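Local coordinates for protein phosphatase Slingshot homolog 2 (Homo sapiens, PDB 2NT2) that dephosphorylates and thereby activates the actin-depolymerizing factor cofilin, acting through a dual-specificity phosphatase catalytic domain of the protein-tyrosine phosphatase family, at residues Y32-T37 / E49-R54; V55-A60 / P129-Q134. The protein carries 1 engineered substitution. All blocks are in the same frame, centred on the assembly; numbering follows the deposited sequence.

Contact 1. Residues Y32-T37 / E49-R54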
loop_
_atom_site.group_PDB
_atom_site.type_symbol
_atom_site.label_atom_id
_atom_site.label_comp_id
_atom_site.label_asym_id
_atom_site.label_seq_id
_atom_site.Cartn_x
_atom_site.Cartn_y
_atom_site.Cartn_z
ATOM N N TYR A 32 7.231 -8.940 4.841
ATOM C CA TYR A 32 6.807 -7.660 5.382
ATOM C C TYR A 32 5.346 -7.414 5.011
ATOM O O TYR A 32 4.931 -7.671 3.882
ATOM C CB TYR A 32 7.666 -6.517 4.840
ATOM C CG TYR A 32 9.133 -6.620 5.164
ATOM C CD1 TYR A 32 9.999 -7.320 4.333
ATOM C CD2 TYR A 32 9.654 -6.014 6.301
ATOM C CE1 TYR A 32 11.347 -7.422 4.618
ATOM C CE2 TYR A 32 11.005 -6.115 6.589
ATOM C CZ TYR A 32 11.844 -6.816 5.748
ATOM O OH TYR A 32 13.185 -6.909 6.047
ATOM N N ILE A 33 4.570 -6.914 5.964
ATOM C CA ILE A 33 3.172 -6.621 5.668
ATOM C C ILE A 33 2.792 -5.233 6.176
ATOM O O ILE A 33 2.888 -4.961 7.370
ATOM C CB ILE A 33 2.225 -7.659 6.279
ATOM C CG1 ILE A 33 2.511 -9.102 5.858
ATOM C CG2 ILE A 33 0.778 -7.297 5.968
ATOM C CD1 ILE A 33 1.590 -10.106 6.524
ATOM N N LEU A 34 2.386 -4.400 5.226
ATOM C CA LEU A 34 1.836 -3.082 5.478
ATOM C C LEU A 34 0.305 -3.155 5.509
ATOM O O LEU A 34 -0.370 -3.263 4.487
ATOM C CB LEU A 34 2.310 -2.086 4.428
ATOM C CG LEU A 34 1.951 -0.617 4.653
ATOM C CD1 LEU A 34 2.215 -0.206 6.092
ATOM C CD2 LEU A 34 2.726 0.266 3.681
ATOM N N ASN A 35 -0.199 -3.137 6.733
ATOM C CA ASN A 35 -1.617 -3.212 7.033
ATOM C C ASN A 35 -2.189 -1.812 7.254
ATOM O O ASN A 35 -2.054 -1.256 8.340
ATOM C CB ASN A 35 -1.809 -4.078 8.280
ATOM C CG ASN A 35 -3.263 -4.328 8.605
ATOM O OD1 ASN A 35 -4.140 -3.643 8.083
ATOM N ND2 ASN A 35 -3.496 -5.313 9.468
ATOM N N VAL A 36 -2.801 -1.262 6.218
ATOM C CA VAL A 36 -3.334 0.089 6.199
ATOM C C VAL A 36 -4.778 0.132 6.681
ATOM O O VAL A 36 -5.674 0.631 5.991
ATOM C CB VAL A 36 -3.264 0.690 4.777
ATOM C CG1 VAL A 36 -3.400 2.207 4.837
ATOM C CG2 VAL A 36 -1.961 0.308 4.099
ATOM N N THR A 37 -5.031 -0.446 7.854
ATOM C CA THR A 37 -6.363 -0.484 8.427
ATOM C C THR A 37 -6.307 -0.251 9.940
ATOM O O THR A 37 -5.262 -0.451 10.558
ATOM C CB THR A 37 -7.110 -1.811 8.206
ATOM O OG1 THR A 37 -6.765 -2.737 9.252
ATOM C CG2 THR A 37 -6.768 -2.481 6.889
ATOM N N GLU A 49 6.886 -9.426 9.699
ATOM C CA GLU A 49 7.105 -8.093 10.234
ATOM C C GLU A 49 5.986 -7.152 9.780
ATOM O O GLU A 49 5.784 -6.991 8.573
ATOM C CB GLU A 49 8.450 -7.571 9.739
ATOM C CG GLU A 49 9.457 -7.318 10.848
ATOM C CD GLU A 49 10.195 -6.007 10.629
ATOM O OE1 GLU A 49 9.543 -4.942 10.592
ATOM O OE2 GLU A 49 11.434 -6.052 10.493
ATOM N N TYR A 50 5.294 -6.552 10.738
ATOM C CA TYR A 50 4.121 -5.737 10.468
ATOM C C TYR A 50 4.365 -4.246 10.685
ATOM O O TYR A 50 5.147 -3.856 11.547
ATOM C CB TYR A 50 2.940 -6.175 11.345
ATOM C CG TYR A 50 2.307 -7.467 10.883
ATOM C CD1 TYR A 50 2.665 -8.672 11.475
ATOM C CD2 TYR A 50 1.366 -7.483 9.862
ATOM C CE1 TYR A 50 2.096 -9.856 11.060
ATOM C CE2 TYR A 50 0.797 -8.672 9.446
ATOM C CZ TYR A 50 1.166 -9.855 10.049
ATOM O OH TYR A 50 0.606 -11.046 9.648
ATOM N N HIS A 51 3.656 -3.445 9.898
ATOM C CA HIS A 51 3.516 -2.017 10.130
ATOM C C HIS A 51 2.057 -1.604 9.939
ATOM O O HIS A 51 1.432 -1.949 8.935
ATOM C CB HIS A 51 4.428 -1.195 9.222
ATOM C CG HIS A 51 4.590 0.227 9.690
ATOM N ND1 HIS A 51 5.643 0.625 10.481
ATOM C CD2 HIS A 51 3.847 1.337 9.491
ATOM C CE1 HIS A 51 5.546 1.915 10.751
ATOM N NE2 HIS A 51 4.456 2.372 10.158
ATOM N N ASN A 52 1.499 -0.889 10.908
ATOM C CA ASN A 52 0.063 -0.616 10.887
ATOM C C ASN A 52 -0.246 0.873 10.805
ATOM O O ASN A 52 0.361 1.686 11.502
ATOM C CB ASN A 52 -0.583 -1.246 12.127
ATOM C CG ASN A 52 -0.533 -2.762 12.077
ATOM O OD1 ASN A 52 -1.543 -3.409 11.783
ATOM N ND2 ASN A 52 0.633 -3.342 12.340
ATOM N N ILE A 53 -1.162 1.212 9.916
ATOM C CA ILE A 53 -1.647 2.563 9.677
ATOM C C ILE A 53 -3.141 2.604 10.021
ATOM O O ILE A 53 -4.006 2.356 9.186
ATOM C CB ILE A 53 -1.409 3.009 8.226
ATOM C CG1 ILE A 53 0.038 2.988 7.747
ATOM C CG2 ILE A 53 -2.072 4.352 7.944
ATOM C CD1 ILE A 53 1.139 3.563 8.597
ATOM N N ARG A 54 -3.393 2.880 11.292
ATOM C CA ARG A 54 -4.639 2.585 11.977
ATOM C C ARG A 54 -5.710 3.636 11.706
ATOM O O ARG A 54 -6.035 4.474 12.538
ATOM C CB ARG A 54 -4.359 2.427 13.475
ATOM C CG ARG A 54 -3.031 1.703 13.696
ATOM C CD ARG A 54 -3.061 0.816 14.917
ATOM N NE ARG A 54 -1.786 0.869 15.648
ATOM C CZ ARG A 54 -1.358 1.942 16.301
ATOM N NH1 ARG A 54 -2.071 3.061 16.334
ATOM N NH2 ARG A 54 -0.191 1.905 16.938
#

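Contact 2. Residues V55-A60 / P129-Q134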
loop_
_atom_site.group_PDB
_atom_site.type_symbol
_atom_site.label_atom_id
_atom_site.label_comp_id
_atom_site.label_asym_id
_atom_site.label_seq_id
_atom_site.Cartn_x
_atom_site.Cartn_y
_atom_site.Cartn_z
ATOM N N VAL A 55 -6.255 3.524 10.507
ATOM C CA VAL A 55 -7.063 4.519 9.832
ATOM C C VAL A 55 -8.276 3.893 9.165
ATOM O O VAL A 55 -8.230 2.740 8.719
ATOM C CB VAL A 55 -6.171 5.206 8.770
ATOM C CG1 VAL A 55 -6.771 5.048 7.385
ATOM C CG2 VAL A 55 -5.921 6.654 9.127
ATOM N N TYR A 56 -9.392 4.621 9.090
ATOM C CA TYR A 56 -10.565 4.091 8.402
ATOM C C TYR A 56 -10.633 4.642 6.969
ATOM O O TYR A 56 -10.095 5.705 6.663
ATOM C CB TYR A 56 -11.854 4.412 9.129
ATOM C CG TYR A 56 -12.063 3.839 10.502
ATOM C CD1 TYR A 56 -11.977 4.643 11.632
ATOM C CD2 TYR A 56 -12.356 2.497 10.695
ATOM C CE1 TYR A 56 -12.168 4.135 12.904
ATOM C CE2 TYR A 56 -12.549 1.976 11.960
ATOM C CZ TYR A 56 -12.455 2.794 13.062
ATOM O OH TYR A 56 -12.648 2.280 14.327
ATOM N N ASP A 57 -11.307 3.895 6.106
ATOM C CA ASP A 57 -11.539 4.263 4.718
ATOM C C ASP A 57 -12.660 5.295 4.613
ATOM O O ASP A 57 -13.772 4.979 4.180
ATOM C CB ASP A 57 -11.911 3.023 3.895
ATOM C CG ASP A 57 -11.815 3.263 2.400
ATOM O OD1 ASP A 57 -11.171 4.253 1.999
ATOM O OD2 ASP A 57 -12.376 2.440 1.640
ATOM N N GLU A 58 -12.355 6.516 5.038
ATOM C CA GLU A 58 -13.318 7.603 5.081
ATOM C C GLU A 58 -12.667 8.944 4.726
ATOM O O GLU A 58 -11.462 9.097 4.890
ATOM C CB GLU A 58 -13.971 7.717 6.458
ATOM C CG GLU A 58 -13.306 6.918 7.559
ATOM C CD GLU A 58 -13.227 7.690 8.864
ATOM O OE1 GLU A 58 -12.216 8.382 9.089
ATOM O OE2 GLU A 58 -14.203 7.587 9.627
ATOM N N GLU A 59 -13.499 9.864 4.270
ATOM C CA GLU A 59 -13.076 11.177 3.797
ATOM C C GLU A 59 -12.274 11.932 4.853
ATOM O O GLU A 59 -11.428 12.764 4.522
ATOM C CB GLU A 59 -14.292 11.987 3.352
ATOM C CG GLU A 59 -14.363 13.402 3.879
ATOM C CD GLU A 59 -15.776 13.846 4.196
ATOM O OE1 GLU A 59 -15.909 14.919 4.839
ATOM O OE2 GLU A 59 -16.745 13.127 3.834
ATOM N N ALA A 60 -12.543 11.630 6.117
ATOM C CA ALA A 60 -11.931 12.322 7.241
ATOM C C ALA A 60 -10.529 11.800 7.526
ATOM O O ALA A 60 -9.784 12.361 8.333
ATOM C CB ALA A 60 -12.804 12.186 8.481
ATOM N N PRO A 129 -12.595 9.585 -2.692
ATOM C CA PRO A 129 -12.440 10.925 -3.265
ATOM C C PRO A 129 -11.513 11.814 -2.447
ATOM O O PRO A 129 -10.744 12.599 -3.014
ATOM C CB PRO A 129 -13.862 11.495 -3.221
ATOM C CG PRO A 129 -14.740 10.288 -3.274
ATOM C CD PRO A 129 -14.014 9.224 -2.504
ATOM N N SER A 130 -11.580 11.695 -1.121
ATOM C CA SER A 130 -10.648 12.409 -0.249
ATOM C C SER A 130 -9.235 11.866 -0.402
ATOM O O SER A 130 -8.246 12.598 -0.350
ATOM C CB SER A 130 -11.093 12.320 1.209
ATOM O OG SER A 130 -10.075 12.745 2.094
ATOM N N PHE A 131 -9.113 10.557 -0.631
ATOM C CA PHE A 131 -7.767 10.018 -0.843
ATOM C C PHE A 131 -7.217 10.525 -2.167
ATOM O O PHE A 131 -6.028 10.807 -2.300
ATOM C CB PHE A 131 -7.778 8.495 -0.786
ATOM C CG PHE A 131 -7.990 7.960 0.630
ATOM C CD1 PHE A 131 -8.143 6.599 0.858
ATOM C CD2 PHE A 131 -8.030 8.830 1.706
ATOM C CE1 PHE A 131 -8.336 6.126 2.141
ATOM C CE2 PHE A 131 -8.223 8.364 2.992
ATOM C CZ PHE A 131 -8.370 7.004 3.208
ATOM N N MET A 132 -8.113 10.689 -3.143
ATOM C CA MET A 132 -7.673 11.236 -4.428
ATOM C C MET A 132 -7.170 12.664 -4.293
ATOM O O MET A 132 -6.125 13.019 -4.836
ATOM C CB MET A 132 -8.785 11.147 -5.471
ATOM C CG MET A 132 -9.248 9.738 -5.790
ATOM S SD MET A 132 -8.291 8.956 -7.102
ATOM C CE MET A 132 -6.720 8.700 -6.303
ATOM N N ARG A 133 -7.910 13.493 -3.566
ATOM C CA ARG A 133 -7.493 14.874 -3.334
ATOM C C ARG A 133 -6.093 14.912 -2.729
ATOM O O ARG A 133 -5.264 15.748 -3.085
ATOM C CB ARG A 133 -8.491 15.575 -2.416
ATOM C CG ARG A 133 -8.610 17.073 -2.645
ATOM C CD ARG A 133 -8.172 17.855 -1.417
ATOM N NE ARG A 133 -9.204 18.744 -0.904
ATOM C CZ ARG A 133 -9.293 20.049 -1.130
ATOM N NH1 ARG A 133 -8.389 20.656 -1.889
ATOM N NH2 ARG A 133 -10.292 20.747 -0.601
ATOM N N GLN A 134 -5.844 13.989 -1.804
ATOM C CA GLN A 134 -4.586 13.988 -1.066
ATOM C C GLN A 134 -3.400 13.568 -1.919
ATOM O O GLN A 134 -2.293 14.074 -1.733
ATOM C CB GLN A 134 -4.699 13.074 0.161
ATOM C CG GLN A 134 -5.457 13.718 1.310
ATOM C CD GLN A 134 -6.080 12.704 2.247
ATOM O OE1 GLN A 134 -5.387 11.895 2.867
ATOM N NE2 GLN A 134 -7.399 12.760 2.354
#

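Contact 1. Residues Y32-T37 / E49-R54
Ile33 sits between Glu49 and His51 at the heart of a parallel strand pairing, giving its N-H to Glu49 O (2.9 Å) and taking the N-H of His51 on its own O. Asn35 repeats the pattern one step on: its N binds His51 O at 3.0 Å and its O receives Ile53 N at 3.1 Å. Between these bonds the CA-H groups of Tyr50 and Asn52 rest against Ile33 O and Asn35 O.

Apolar contacts line both faces of the sheet. Ile33 and Tyr50 run side by side, and Ile33 CD1 reaches the outer part of the ring, 3.4 Å from Tyr50 CE2. Extended chi2 (178°) carries CD1 that far, close to the phenol OH, which hydrogen-bonds Phe44 N. On the other face, Leu34 CD1 lies 4.0 Å from His51 CB and reaches on to Ile53 CG1; helix 67-79 covers Leu34 there. Past the strand ends, Val36 CG1 meets Ile53 CG2 at 4.0 Å.

Asn35 and Asn52 lie on the same side of the sheet as Ile33 and Tyr50. Asn52 OD1 lies 3.6 Å from Asn35 CB, the two amide planes 46° apart, yet each amide bonds into the loop that joins the two strands: Asn52 OD1 to Asn42 ND2, Asn35 ND2 to Ile40 O.

Beyond Asn35 the chain leaves the strand through an inverse gamma turn centred on Val36, bringing Thr37 near position 88, where an engineered serine replaces the phosphocysteine nucleophile. The chemistry implies two tasks: backbone bonds join edge strand 49-52 to strand 30-35, while the asparagine and tyrosine side chains tie the intervening loop to this edge of the sheet.

Contact 2. Residues V55-A60 / P129-Q134
Asp57 OD1 is gripped by two donors, Ser93 OG and Asn128 ND2, and it also lies 3.4 Å from Phe131 CE1. The carboxylate and the ring cross obliquely, their planes 29° apart; CG anti to the backbone N (chi1 -165°) places the carboxylate beside the ring. Around the far end of the same ring come backbone oxygens: Tyr56 O stands at the edge near CZ, and Glu58 O is 3.8 Å from Phe131 CE2.

One hydrogen bond joins the segments directly, from Ser130 OG to Glu59 O at 2.8 Å, its donor tilted 21° from the carbonyl plane. Beside it the CB atoms of Ser130 and Glu59 touch at 3.9 Å. An alanine at Ser130 would keep that CB contact but would probably leave Glu59 O without its hydroxyl donor and the loop less firmly held to the helix.

The loop corresponds in position to the general-acid loop of dual-specificity phosphatases. Asp57 OD2 lies close to a bound sulfate, probably from the crystallisation liquor. The contact lies at the surface, where the loop between strand 49-52 and helix 67-79 meets the first turn of helix 129-143, and Phe131 reaches on to Arg94 and Ser97 of helix 94-107.

Overall arrangement
Contact 1 closes before contact 2 opens, and the chain runs directly from Arg54 into Val55, so the two are in series with centres about 18 Å apart. Contact 1 forms one edge of the mixed sheet, where strand 49-52 lies outermost beside strand 30-35; in contact 2 the loop that follows that strand meets the C-terminal helix 129-143. Helix 94-107 is a common neighbour: Arg94 touches Val36 and Thr37 of contact 1 as well as Asp57 and Phe131 of contact 2. The Thr37 end of contact 1 and Asp57 of contact 2 both lie near the active site, about 4 Å and about 7 Å, side chain to side chain, from the substituted nucleophile position, Ser88.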